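Local structure of prephenate dehydrogenase (Aquifex aeolicus, 2G5C) at residues 184-189 with 242-247; 197-202 with 207-212; 252-257 with 268-273. The protein probably catalyses the NAD-dependent oxidative decarboxylation of prephenate to 4-hydroxyphenylpyruvate, a step in tyrosine biosynthesis. One frame throughout, in Å; residues are numbered along the deposited sequence.

Interaction 1: 184-189 with 242-247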
ATOM      1  N   SER A 184       2.749  -6.219 -10.055  1.00 20.86           N
ATOM      2  CA  SER A 184       2.109  -4.938 -10.315  1.00 19.14           C
ATOM      3  C   SER A 184       0.603  -5.015 -10.533  1.00 18.76           C
ATOM      4  O   SER A 184      -0.167  -4.326  -9.868  1.00 18.66           O
ATOM      5  CB  SER A 184       2.759  -4.273 -11.534  1.00 21.82           C
ATOM      6  OG  SER A 184       2.009  -3.143 -11.950  1.00 21.27           O
ATOM      7  N   HIS A 185       0.175  -5.850 -11.469  1.00 17.20           N
ATOM      8  CA  HIS A 185      -1.249  -5.962 -11.761  1.00 17.50           C
ATOM      9  C   HIS A 185      -2.037  -6.533 -10.590  1.00 17.25           C
ATOM     10  O   HIS A 185      -3.067  -5.980 -10.206  1.00 17.14           O
ATOM     11  CB  HIS A 185      -1.442  -6.803 -13.019  1.00 15.67           C
ATOM     12  CG  HIS A 185      -0.596  -6.341 -14.167  1.00 19.23           C
ATOM     13  ND1 HIS A 185      -0.406  -7.093 -15.307  1.00 17.48           N
ATOM     14  CD2 HIS A 185       0.132  -5.211 -14.333  1.00 14.08           C
ATOM     15  CE1 HIS A 185       0.405  -6.445 -16.125  1.00 18.43           C
ATOM     16  NE2 HIS A 185       0.746  -5.301 -15.558  1.00 17.35           N
ATOM     17  N   LEU A 186      -1.551  -7.631 -10.019  1.00 17.12           N
ATOM     18  CA  LEU A 186      -2.228  -8.259  -8.884  1.00 15.84           C
ATOM     19  C   LEU A 186      -2.424  -7.263  -7.741  1.00 17.55           C
ATOM     20  O   LEU A 186      -3.524  -7.137  -7.203  1.00 16.19           O
ATOM     21  CB  LEU A 186      -1.429  -9.477  -8.399  1.00 15.84           C
ATOM     22  CG  LEU A 186      -1.810 -10.055  -7.035  1.00 17.46           C
ATOM     23  CD1 LEU A 186      -3.257 -10.547  -7.054  1.00 15.00           C
ATOM     24  CD2 LEU A 186      -0.841 -11.186  -6.681  1.00 15.63           C
ATOM     25  N   PRO A 187      -1.353  -6.547  -7.343  1.00 17.27           N
ATOM     26  CA  PRO A 187      -1.468  -5.569  -6.257  1.00 18.98           C
ATOM     27  C   PRO A 187      -2.545  -4.528  -6.545  1.00 19.60           C
ATOM     28  O   PRO A 187      -3.267  -4.100  -5.644  1.00 18.46           O
ATOM     29  CB  PRO A 187      -0.071  -4.953  -6.204  1.00 21.52           C
ATOM     30  CG  PRO A 187       0.803  -6.097  -6.584  1.00 18.22           C
ATOM     31  CD  PRO A 187       0.056  -6.725  -7.737  1.00 17.91           C
ATOM     32  N   HIS A 188      -2.657  -4.116  -7.805  1.00 19.73           N
ATOM     33  CA  HIS A 188      -3.676  -3.138  -8.166  1.00 19.51           C
ATOM     34  C   HIS A 188      -5.059  -3.778  -8.107  1.00 18.46           C
ATOM     35  O   HIS A 188      -5.994  -3.195  -7.560  1.00 20.06           O
ATOM     36  CB  HIS A 188      -3.396  -2.546  -9.559  1.00 20.30           C
ATOM     37  CG  HIS A 188      -2.369  -1.454  -9.551  1.00 22.43           C
ATOM     38  ND1 HIS A 188      -1.021  -1.695  -9.392  1.00 23.96           N
ATOM     39  CD2 HIS A 188      -2.502  -0.105  -9.630  1.00 23.41           C
ATOM     40  CE1 HIS A 188      -0.366  -0.546  -9.373  1.00 22.76           C
ATOM     41  NE2 HIS A 188      -1.242   0.434  -9.515  1.00 24.63           N
ATOM     42  N   ALA A 189      -5.189  -4.985  -8.651  1.00 17.14           N
ATOM     43  CA  ALA A 189      -6.466  -5.694  -8.621  1.00 16.11           C
ATOM     44  C   ALA A 189      -6.935  -5.837  -7.172  1.00 18.02           C
ATOM     45  O   ALA A 189      -8.119  -5.676  -6.859  1.00 16.08           O
ATOM     46  CB  ALA A 189      -6.312  -7.064  -9.254  1.00 13.98           C
HETATM   47  N   MSE A 242      -5.196 -13.479 -14.063  1.00 22.39           N
HETATM   48  CA  MSE A 242      -6.050 -14.510 -13.494  1.00 25.33           C
HETATM   49  C   MSE A 242      -5.218 -15.479 -12.652  1.00 24.07           C
HETATM   50  O   MSE A 242      -5.610 -15.837 -11.541  1.00 23.89           O
HETATM   51  CB  MSE A 242      -6.781 -15.268 -14.604  1.00 29.45           C
HETATM   52  CG  MSE A 242      -7.858 -14.443 -15.300  1.00 33.74           C
HETATM   53 SE   MSE A 242      -9.134 -13.762 -14.018  1.00 47.37          SE
HETATM   54  CE  MSE A 242      -9.690 -15.467 -13.273  1.00 40.85           C
ATOM     55  N   LYS A 243      -4.068 -15.895 -13.180  1.00 25.07           N
ATOM     56  CA  LYS A 243      -3.183 -16.808 -12.455  1.00 25.28           C
ATOM     57  C   LYS A 243      -2.697 -16.161 -11.161  1.00 23.59           C
ATOM     58  O   LYS A 243      -2.644 -16.811 -10.112  1.00 21.57           O
ATOM     59  CB  LYS A 243      -1.961 -17.174 -13.301  1.00 27.99           C
ATOM     60  CG  LYS A 243      -2.241 -18.064 -14.508  1.00 31.78           C
ATOM     61  CD  LYS A 243      -0.944 -18.345 -15.271  1.00 31.82           C
ATOM     62  CE  LYS A 243      -1.165 -19.302 -16.433  1.00 33.54           C
ATOM     63  NZ  LYS A 243       0.115 -19.649 -17.115  1.00 33.12           N
ATOM     64  N   ALA A 244      -2.330 -14.884 -11.253  1.00 20.40           N
ATOM     65  CA  ALA A 244      -1.842 -14.125 -10.104  1.00 18.22           C
ATOM     66  C   ALA A 244      -2.901 -14.030  -9.011  1.00 18.05           C
ATOM     67  O   ALA A 244      -2.604 -14.235  -7.832  1.00 17.98           O
ATOM     68  CB  ALA A 244      -1.405 -12.731 -10.549  1.00 18.43           C
ATOM     69  N   ILE A 245      -4.138 -13.723  -9.397  1.00 17.67           N
ATOM     70  CA  ILE A 245      -5.231 -13.633  -8.435  1.00 20.58           C
ATOM     71  C   ILE A 245      -5.471 -14.988  -7.775  1.00 20.50           C
ATOM     72  O   ILE A 245      -5.732 -15.061  -6.581  1.00 19.61           O
ATOM     73  CB  ILE A 245      -6.547 -13.164  -9.102  1.00 19.59           C
ATOM     74  CG1 ILE A 245      -6.422 -11.696  -9.513  1.00 19.51           C
ATOM     75  CG2 ILE A 245      -7.721 -13.351  -8.141  1.00 19.82           C
ATOM     76  CD1 ILE A 245      -7.658 -11.147 -10.225  1.00 21.39           C
ATOM     77  N   GLU A 246      -5.379 -16.060  -8.558  1.00 23.14           N
ATOM     78  CA  GLU A 246      -5.582 -17.405  -8.024  1.00 25.81           C
ATOM     79  C   GLU A 246      -4.433 -17.759  -7.087  1.00 24.97           C
ATOM     80  O   GLU A 246      -4.635 -18.405  -6.058  1.00 26.29           O
ATOM     81  CB  GLU A 246      -5.673 -18.431  -9.162  1.00 28.75           C
ATOM     82  CG  GLU A 246      -6.853 -18.210 -10.097  1.00 36.70           C
ATOM     83  CD  GLU A 246      -8.198 -18.394  -9.410  1.00 40.54           C
ATOM     84  OE1 GLU A 246      -8.398 -17.815  -8.322  1.00 43.74           O
ATOM     85  OE2 GLU A 246      -9.063 -19.111  -9.962  1.00 45.51           O
ATOM     86  N   GLY A 247      -3.230 -17.325  -7.447  1.00 23.39           N
ATOM     87  CA  GLY A 247      -2.076 -17.590  -6.609  1.00 23.13           C
ATOM     88  C   GLY A 247      -2.244 -16.860  -5.290  1.00 22.36           C
ATOM     89  O   GLY A 247      -1.988 -17.410  -4.213  1.00 20.41           O
TER
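Leu186 and Ala244 meet where two helices of the all-helical dimerization region cross. The short helix segments cross at -63°, and their axes approach to 9.2 Å. Ala244 faces Leu186 here, with Leu186 CB 3.9 Å from Ala244 CB. The leucine CG is anti to the backbone N (chi1 166°), which carries the two methyls out over the neighbouring backbone. Leu186 CD2 lies 3.7 Å from Ala244 O. Leu186 CD1 lies 3.9 Å from Ile245 CA. This is the tight part of the contact, buried and wholly apolar on the leucine side. One turn further along segment 184-189 the packing is looser: Ala189 CB comes only to 4.4 Å from Ile245 CD1. The other side of segment 242-247 is polar and more open. Lys243 is exposed, and Glu246 turns away from segment 184-189 and forms a salt bridge with Lys256 of the second subunit. Leu194 of that subunit also packs on Leu186, so the crossing lies at the dimer interface. Segment 184-189 is kinked at Pro187, whose N makes no bond to the preceding turn. On its other side, Ser184 O accepts from His188 N and, from the opposite face of the carbonyl plane, from His188 ND1 at 2.8 Å.

Interaction 2: 197-202 with 207-212; sequences TLIHMS and DLFKYP
Ser202 OG works in two directions at once, accepting from Leu208 N and donating to Leu198 O. The bond from Leu208 N to Ser202 OG is 3.0 Å long with an N-H...O angle of 158°. The one from Ser202 OG to Leu198 O is shorter, at 2.7 Å. One hydroxyl ties the last turn of the helix to the start of a short 3-10 segment. An Asx turn opens segment 207-212: Phe209 N bonds Asp207 OD1 from above the carboxylate plane, at 3.1 Å. Phe209 then reaches back to the helix. Leu198 CB lies over one face of the Phe209 ring, 4.0 Å from its centroid, in a CH-pi contact. Ile199 CG1 comes to the ring edge instead, in plane, 3.7 Å from Phe209 CE1. Leu208 CG stands beside its own backbone N (chi1 -62°), turning the side chain toward the helix end, where Leu208 CD1 packs 3.8 Å from Met201 CB. The second subunit closes round this reversal of the chain. Arg278, on its helix 264-279, forms a salt bridge with Asp207 OD2, and the hydroxyl of Tyr178, on its helix 173-201, is hydrogen-bonded to Met201 O. Glu169, on its strand 167-170, hydrogen-bonds Tyr211 OH.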
ATOM      1  N   THR A 197     -14.821  -3.752  -1.323  1.00 15.91           N
ATOM      2  CA  THR A 197     -15.142  -4.363  -0.036  1.00 16.04           C
ATOM      3  C   THR A 197     -15.620  -3.344   0.997  1.00 17.89           C
ATOM      4  O   THR A 197     -16.618  -3.568   1.682  1.00 18.37           O
ATOM      5  CB  THR A 197     -13.921  -5.112   0.557  1.00 17.11           C
ATOM      6  OG1 THR A 197     -13.443  -6.082  -0.382  1.00 17.43           O
ATOM      7  CG2 THR A 197     -14.310  -5.827   1.840  1.00 14.84           C
ATOM      8  N   LEU A 198     -14.896  -2.234   1.123  1.00 17.43           N
ATOM      9  CA  LEU A 198     -15.277  -1.202   2.078  1.00 17.82           C
ATOM     10  C   LEU A 198     -16.636  -0.633   1.697  1.00 17.17           C
ATOM     11  O   LEU A 198     -17.432  -0.291   2.567  1.00 19.54           O
ATOM     12  CB  LEU A 198     -14.219  -0.095   2.129  1.00 19.75           C
ATOM     13  CG  LEU A 198     -13.108  -0.282   3.176  1.00 23.91           C
ATOM     14  CD1 LEU A 198     -12.537  -1.689   3.119  1.00 25.99           C
ATOM     15  CD2 LEU A 198     -12.017   0.741   2.929  1.00 26.28           C
ATOM     16  N   ILE A 199     -16.903  -0.533   0.399  1.00 16.68           N
ATOM     17  CA  ILE A 199     -18.202  -0.032  -0.051  1.00 19.61           C
ATOM     18  C   ILE A 199     -19.317  -0.975   0.429  1.00 20.10           C
ATOM     19  O   ILE A 199     -20.284  -0.538   1.053  1.00 21.20           O
ATOM     20  CB  ILE A 199     -18.253   0.094  -1.602  1.00 19.13           C
ATOM     21  CG1 ILE A 199     -17.472   1.336  -2.043  1.00 18.33           C
ATOM     22  CG2 ILE A 199     -19.705   0.155  -2.081  1.00 24.17           C
ATOM     23  CD1 ILE A 199     -17.261   1.455  -3.547  1.00 18.94           C
ATOM     24  N   HIS A 200     -19.167  -2.271   0.170  1.00 20.33           N
ATOM     25  CA  HIS A 200     -20.188  -3.237   0.569  1.00 22.07           C
ATOM     26  C   HIS A 200     -20.224  -3.663   2.036  1.00 20.12           C
ATOM     27  O   HIS A 200     -21.244  -4.176   2.501  1.00 20.07           O
ATOM     28  CB  HIS A 200     -20.118  -4.466  -0.340  1.00 26.70           C
ATOM     29  CG  HIS A 200     -20.499  -4.172  -1.758  1.00 30.31           C
ATOM     30  ND1 HIS A 200     -19.623  -3.617  -2.665  1.00 31.76           N
ATOM     31  CD2 HIS A 200     -21.687  -4.279  -2.400  1.00 32.55           C
ATOM     32  CE1 HIS A 200     -20.253  -3.392  -3.804  1.00 32.54           C
ATOM     33  NE2 HIS A 200     -21.508  -3.784  -3.669  1.00 33.81           N
HETATM   34  N   MSE A 201     -19.139  -3.454   2.778  1.00 16.65           N
HETATM   35  CA  MSE A 201     -19.150  -3.825   4.187  1.00 18.42           C
HETATM   36  C   MSE A 201     -19.488  -2.643   5.091  1.00 18.56           C
HETATM   37  O   MSE A 201     -19.632  -2.791   6.307  1.00 18.01           O
HETATM   38  CB  MSE A 201     -17.823  -4.488   4.582  1.00 19.99           C
HETATM   39  CG  MSE A 201     -17.711  -5.874   3.960  1.00 19.67           C
HETATM   40 SE   MSE A 201     -16.360  -7.035   4.682  1.00 31.06          SE
HETATM   41  CE  MSE A 201     -17.224  -7.581   6.328  1.00 21.57           C
ATOM     42  N   SER A 202     -19.622  -1.463   4.498  1.00 19.52           N
ATOM     43  CA  SER A 202     -20.013  -0.304   5.286  1.00 23.00           C
ATOM     44  C   SER A 202     -21.482  -0.546   5.630  1.00 26.05           C
ATOM     45  O   SER A 202     -22.185  -1.246   4.899  1.00 26.63           O
ATOM     46  CB  SER A 202     -19.880   0.986   4.477  1.00 21.90           C
ATOM     47  OG  SER A 202     -18.532   1.406   4.383  1.00 23.23           O
ATOM     48  N   ASP A 207     -19.434   4.349   8.047  1.00 23.29           N
ATOM     49  CA  ASP A 207     -18.846   4.553   6.728  1.00 22.14           C
ATOM     50  C   ASP A 207     -17.376   4.184   6.920  1.00 21.83           C
ATOM     51  O   ASP A 207     -16.602   4.958   7.496  1.00 23.10           O
ATOM     52  CB  ASP A 207     -18.973   6.025   6.317  1.00 22.84           C
ATOM     53  CG  ASP A 207     -18.279   6.332   5.004  1.00 23.80           C
ATOM     54  OD1 ASP A 207     -17.642   5.427   4.423  1.00 21.90           O
ATOM     55  OD2 ASP A 207     -18.369   7.492   4.547  1.00 26.90           O
ATOM     56  N   LEU A 208     -16.999   3.000   6.443  1.00 19.84           N
ATOM     57  CA  LEU A 208     -15.633   2.503   6.603  1.00 19.70           C
ATOM     58  C   LEU A 208     -14.521   3.380   6.016  1.00 18.83           C
ATOM     59  O   LEU A 208     -13.374   3.314   6.464  1.00 19.66           O
ATOM     60  CB  LEU A 208     -15.535   1.075   6.046  1.00 16.60           C
ATOM     61  CG  LEU A 208     -16.423   0.043   6.759  1.00 17.24           C
ATOM     62  CD1 LEU A 208     -16.252  -1.327   6.110  1.00 17.61           C
ATOM     63  CD2 LEU A 208     -16.066  -0.028   8.243  1.00 18.62           C
ATOM     64  N   PHE A 209     -14.847   4.212   5.031  1.00 20.52           N
ATOM     65  CA  PHE A 209     -13.823   5.065   4.432  1.00 20.99           C
ATOM     66  C   PHE A 209     -13.327   6.157   5.380  1.00 21.38           C
ATOM     67  O   PHE A 209     -12.315   6.807   5.117  1.00 20.77           O
ATOM     68  CB  PHE A 209     -14.338   5.680   3.122  1.00 23.20           C
ATOM     69  CG  PHE A 209     -14.449   4.687   1.999  1.00 23.63           C
ATOM     70  CD1 PHE A 209     -15.683   4.147   1.643  1.00 23.65           C
ATOM     71  CD2 PHE A 209     -13.308   4.250   1.327  1.00 23.39           C
ATOM     72  CE1 PHE A 209     -15.774   3.184   0.633  1.00 25.92           C
ATOM     73  CE2 PHE A 209     -13.387   3.287   0.315  1.00 22.84           C
ATOM     74  CZ  PHE A 209     -14.623   2.753  -0.032  1.00 23.61           C
ATOM     75  N   LYS A 210     -14.035   6.342   6.488  1.00 23.54           N
ATOM     76  CA  LYS A 210     -13.655   7.346   7.473  1.00 26.23           C
ATOM     77  C   LYS A 210     -12.501   6.892   8.367  1.00 26.82           C
ATOM     78  O   LYS A 210     -12.050   7.651   9.221  1.00 27.09           O
ATOM     79  CB  LYS A 210     -14.858   7.711   8.350  1.00 27.51           C
ATOM     80  CG  LYS A 210     -15.943   8.491   7.621  1.00 31.30           C
ATOM     81  CD  LYS A 210     -16.997   9.012   8.582  1.00 34.62           C
ATOM     82  CE  LYS A 210     -17.981   9.927   7.856  1.00 38.78           C
ATOM     83  NZ  LYS A 210     -19.037  10.456   8.761  1.00 41.17           N
ATOM     84  N   TYR A 211     -12.018   5.666   8.166  1.00 26.26           N
ATOM     85  CA  TYR A 211     -10.924   5.142   8.990  1.00 25.91           C
ATOM     86  C   TYR A 211      -9.790   4.529   8.170  1.00 25.43           C
ATOM     87  O   TYR A 211      -9.652   3.308   8.101  1.00 24.44           O
ATOM     88  CB  TYR A 211     -11.476   4.101   9.968  1.00 25.33           C
ATOM     89  CG  TYR A 211     -12.689   4.600  10.702  1.00 25.93           C
ATOM     90  CD1 TYR A 211     -13.967   4.420  10.175  1.00 26.76           C
ATOM     91  CD2 TYR A 211     -12.558   5.337  11.874  1.00 26.20           C
ATOM     92  CE1 TYR A 211     -15.084   4.969  10.795  1.00 26.83           C
ATOM     93  CE2 TYR A 211     -13.665   5.893  12.502  1.00 27.36           C
ATOM     94  CZ  TYR A 211     -14.927   5.707  11.956  1.00 28.96           C
ATOM     95  OH  TYR A 211     -16.030   6.261  12.567  1.00 29.66           O
ATOM     96  N   PRO A 212      -8.953   5.377   7.548  1.00 25.06           N
ATOM     97  CA  PRO A 212      -7.820   4.941   6.722  1.00 25.85           C
ATOM     98  C   PRO A 212      -6.493   4.760   7.459  1.00 26.68           C
ATOM     99  O   PRO A 212      -5.520   4.282   6.875  1.00 26.02           O
ATOM    100  CB  PRO A 212      -7.722   6.049   5.689  1.00 26.92           C
ATOM    101  CG  PRO A 212      -7.989   7.260   6.539  1.00 26.31           C
ATOM    102  CD  PRO A 212      -9.189   6.824   7.373  1.00 23.26           C
TER

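Interaction 3: 252-257 with 268-273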
ATOM      1  N   LEU A 252      -3.821 -16.262   0.675  1.00 17.13           N
ATOM      2  CA  LEU A 252      -4.762 -15.663   1.611  1.00 17.87           C
ATOM      3  C   LEU A 252      -5.625 -16.731   2.293  1.00 18.88           C
ATOM      4  O   LEU A 252      -5.937 -16.624   3.476  1.00 14.86           O
ATOM      5  CB  LEU A 252      -5.649 -14.641   0.884  1.00 14.95           C
ATOM      6  CG  LEU A 252      -6.754 -13.946   1.700  1.00 17.64           C
ATOM      7  CD1 LEU A 252      -6.144 -13.284   2.932  1.00 15.74           C
ATOM      8  CD2 LEU A 252      -7.493 -12.903   0.832  1.00 14.77           C
ATOM      9  N   ASN A 253      -6.008 -17.767   1.551  1.00 19.15           N
ATOM     10  CA  ASN A 253      -6.825 -18.813   2.145  1.00 20.60           C
ATOM     11  C   ASN A 253      -6.025 -19.669   3.118  1.00 19.31           C
ATOM     12  O   ASN A 253      -6.574 -20.186   4.096  1.00 18.83           O
ATOM     13  CB  ASN A 253      -7.470 -19.675   1.059  1.00 21.40           C
ATOM     14  CG  ASN A 253      -8.578 -18.945   0.339  1.00 23.16           C
ATOM     15  OD1 ASN A 253      -9.340 -18.208   0.956  1.00 26.61           O
ATOM     16  ND2 ASN A 253      -8.685 -19.153  -0.967  1.00 27.10           N
ATOM     17  N   HIS A 254      -4.729 -19.809   2.856  1.00 19.72           N
ATOM     18  CA  HIS A 254      -3.857 -20.571   3.742  1.00 19.61           C
ATOM     19  C   HIS A 254      -3.813 -19.786   5.051  1.00 18.46           C
ATOM     20  O   HIS A 254      -3.915 -20.354   6.136  1.00 15.85           O
ATOM     21  CB  HIS A 254      -2.461 -20.700   3.121  1.00 22.10           C
ATOM     22  CG  HIS A 254      -1.467 -21.402   3.993  1.00 25.75           C
ATOM     23  ND1 HIS A 254      -0.818 -20.775   5.036  1.00 28.02           N
ATOM     24  CD2 HIS A 254      -1.023 -22.681   3.989  1.00 28.43           C
ATOM     25  CE1 HIS A 254      -0.015 -21.637   5.635  1.00 25.03           C
ATOM     26  NE2 HIS A 254      -0.121 -22.801   5.020  1.00 29.30           N
ATOM     27  N   LEU A 255      -3.679 -18.467   4.942  1.00 17.25           N
ATOM     28  CA  LEU A 255      -3.657 -17.609   6.123  1.00 17.16           C
ATOM     29  C   LEU A 255      -4.998 -17.718   6.864  1.00 17.17           C
ATOM     30  O   LEU A 255      -5.040 -17.925   8.085  1.00 17.13           O
ATOM     31  CB  LEU A 255      -3.399 -16.153   5.711  1.00 16.10           C
ATOM     32  CG  LEU A 255      -3.363 -15.118   6.845  1.00 17.37           C
ATOM     33  CD1 LEU A 255      -2.329 -15.527   7.882  1.00 19.21           C
ATOM     34  CD2 LEU A 255      -3.029 -13.745   6.273  1.00 18.39           C
ATOM     35  N   LYS A 256      -6.095 -17.583   6.121  1.00 16.54           N
ATOM     36  CA  LYS A 256      -7.430 -17.671   6.699  1.00 17.44           C
ATOM     37  C   LYS A 256      -7.600 -18.950   7.509  1.00 17.63           C
ATOM     38  O   LYS A 256      -8.103 -18.923   8.631  1.00 17.18           O
ATOM     39  CB  LYS A 256      -8.490 -17.629   5.598  1.00 18.99           C
ATOM     40  CG  LYS A 256      -9.919 -17.755   6.107  1.00 25.96           C
ATOM     41  CD  LYS A 256     -10.916 -17.740   4.955  1.00 27.62           C
ATOM     42  CE  LYS A 256     -10.721 -18.924   4.022  1.00 28.82           C
ATOM     43  NZ  LYS A 256     -11.604 -18.816   2.822  1.00 31.62           N
ATOM     44  N   GLU A 257      -7.177 -20.069   6.929  1.00 18.11           N
ATOM     45  CA  GLU A 257      -7.285 -21.360   7.593  1.00 19.88           C
ATOM     46  C   GLU A 257      -6.499 -21.418   8.892  1.00 18.40           C
ATOM     47  O   GLU A 257      -6.967 -21.997   9.871  1.00 20.47           O
ATOM     48  CB  GLU A 257      -6.837 -22.485   6.649  1.00 23.40           C
ATOM     49  CG  GLU A 257      -7.831 -22.737   5.523  1.00 26.36           C
ATOM     50  CD  GLU A 257      -9.258 -22.839   6.039  1.00 31.15           C
ATOM     51  OE1 GLU A 257      -9.514 -23.684   6.925  1.00 31.10           O
ATOM     52  OE2 GLU A 257     -10.126 -22.072   5.564  1.00 33.90           O
ATOM     53  N   VAL A 268       2.207 -17.547  13.598  1.00 18.67           N
ATOM     54  CA  VAL A 268       3.354 -16.684  13.833  1.00 19.40           C
ATOM     55  C   VAL A 268       4.474 -17.000  12.838  1.00 18.29           C
ATOM     56  O   VAL A 268       5.134 -16.092  12.342  1.00 16.80           O
ATOM     57  CB  VAL A 268       3.878 -16.782  15.298  1.00 20.28           C
ATOM     58  CG1 VAL A 268       4.384 -18.186  15.610  1.00 21.19           C
ATOM     59  CG2 VAL A 268       4.994 -15.762  15.510  1.00 22.59           C
ATOM     60  N   GLU A 269       4.674 -18.276  12.516  1.00 17.29           N
ATOM     61  CA  GLU A 269       5.723 -18.631  11.567  1.00 17.61           C
ATOM     62  C   GLU A 269       5.419 -18.100  10.168  1.00 18.00           C
ATOM     63  O   GLU A 269       6.323 -17.705   9.434  1.00 16.26           O
ATOM     64  CB  GLU A 269       5.902 -20.145  11.492  1.00 20.47           C
ATOM     65  CG  GLU A 269       6.299 -20.798  12.792  1.00 19.74           C
ATOM     66  CD  GLU A 269       6.350 -22.304  12.666  1.00 25.48           C
ATOM     67  OE1 GLU A 269       5.376 -22.887  12.143  1.00 24.98           O
ATOM     68  OE2 GLU A 269       7.358 -22.904  13.086  1.00 27.73           O
ATOM     69  N   TYR A 270       4.140 -18.109   9.799  1.00 17.52           N
ATOM     70  CA  TYR A 270       3.717 -17.626   8.495  1.00 17.57           C
ATOM     71  C   TYR A 270       4.047 -16.142   8.389  1.00 16.43           C
ATOM     72  O   TYR A 270       4.601 -15.670   7.385  1.00 14.07           O
ATOM     73  CB  TYR A 270       2.206 -17.834   8.345  1.00 17.94           C
ATOM     74  CG  TYR A 270       1.602 -17.321   7.056  1.00 20.16           C
ATOM     75  CD1 TYR A 270       1.276 -18.193   6.016  1.00 20.68           C
ATOM     76  CD2 TYR A 270       1.316 -15.964   6.893  1.00 20.24           C
ATOM     77  CE1 TYR A 270       0.672 -17.725   4.846  1.00 22.59           C
ATOM     78  CE2 TYR A 270       0.716 -15.489   5.731  1.00 22.96           C
ATOM     79  CZ  TYR A 270       0.392 -16.372   4.714  1.00 22.12           C
ATOM     80  OH  TYR A 270      -0.241 -15.904   3.590  1.00 21.32           O
ATOM     81  N   LEU A 271       3.702 -15.417   9.447  1.00 14.26           N
ATOM     82  CA  LEU A 271       3.901 -13.973   9.505  1.00 14.60           C
ATOM     83  C   LEU A 271       5.368 -13.603   9.604  1.00 14.74           C
ATOM     84  O   LEU A 271       5.801 -12.611   9.033  1.00 15.51           O
ATOM     85  CB  LEU A 271       3.111 -13.397  10.683  1.00 14.51           C
ATOM     86  CG  LEU A 271       1.598 -13.665  10.550  1.00 13.20           C
ATOM     87  CD1 LEU A 271       0.860 -13.159  11.775  1.00 13.07           C
ATOM     88  CD2 LEU A 271       1.080 -12.983   9.293  1.00 15.50           C
ATOM     89  N   LYS A 272       6.130 -14.415  10.324  1.00 16.35           N
ATOM     90  CA  LYS A 272       7.556 -14.185  10.464  1.00 14.27           C
ATOM     91  C   LYS A 272       8.267 -14.307   9.123  1.00 15.46           C
ATOM     92  O   LYS A 272       9.131 -13.497   8.804  1.00 15.99           O
ATOM     93  CB  LYS A 272       8.160 -15.192  11.441  1.00 15.70           C
ATOM     94  CG  LYS A 272       9.658 -15.046  11.607  1.00 20.67           C
ATOM     95  CD  LYS A 272      10.214 -16.081  12.557  1.00 21.83           C
ATOM     96  CE  LYS A 272      11.700 -15.855  12.797  1.00 23.64           C
ATOM     97  NZ  LYS A 272      12.243 -16.864  13.754  1.00 28.32           N
ATOM     98  N   GLU A 273       7.916 -15.324   8.342  1.00 14.04           N
ATOM     99  CA  GLU A 273       8.564 -15.522   7.052  1.00 15.93           C
ATOM    100  C   GLU A 273       8.280 -14.365   6.114  1.00 17.48           C
ATOM    101  O   GLU A 273       9.184 -13.863   5.446  1.00 17.28           O
ATOM    102  CB  GLU A 273       8.113 -16.838   6.420  1.00 19.15           C
ATOM    103  CG  GLU A 273       8.883 -17.216   5.154  1.00 22.19           C
ATOM    104  CD  GLU A 273      10.403 -17.100   5.307  1.00 24.33           C
ATOM    105  OE1 GLU A 273      10.940 -17.406   6.391  1.00 25.93           O
ATOM    106  OE2 GLU A 273      11.065 -16.715   4.327  1.00 27.46           O
TER
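Leu255 lays its CD1 methyl over one face of the Tyr270 ring, 4.1 Å from the centroid, in a CH-pi contact. Leu255 CD1 sits nearer one side of the ring, 3.7 Å from Tyr270 CE2. Leu255 CB lies at the phenol end, 3.8 Å from Tyr270 OH. The two side chains cross at about a right angle. The tyrosine CG is anti to the backbone N (chi1 177°), and this extends the ring toward the other helix. The helices are well separated, with segment axes 11.1 Å apart at 144°. The two helices form an antiparallel hairpin, joined by the short turn after residue 260, within a predicted coiled coil. His254 meets the other long side of the phenol rim to rim. Its ring is tilted by just 17° against that of Tyr270, and His254 ND1 comes to 3.4 Å from Tyr270 CE1, neither ring lying over the other. His254 is exposed, whereas Tyr270 and Leu255 are buried. Replacing Tyr270 by an alanine would probably open a gap between the helices, leaving the Leu255 methyl without its ring face and the His254 ring free to turn. Phe192 of the second subunit packs on Leu271 nearby. No hydrogen bond links the two segments, so shape and dispersion carry this contact, with an imidazole at its solvent edge.

In the fold
All three contacts lie in the helical dimerization region, on the same side of the chain's centre and away from the NAD site. Interactions 1 and 2 share helix 173-201, and their centres are about 22 Å apart. Interactions 1 and 3 share helix 238-260, with centres about 18 Å apart. Interactions 2 and 3 share no helix, and about 25 Å separates their centres. Along the chain, both segments of interaction 2 fall between those of interaction 1, and interaction 3 follows. None touches another within the subunit. All three touch the second subunit, where Leu255 of interaction 3 packs on Ala189 of its partner's interaction 1. The same helices thus carry both the internal packing and the dimer interface.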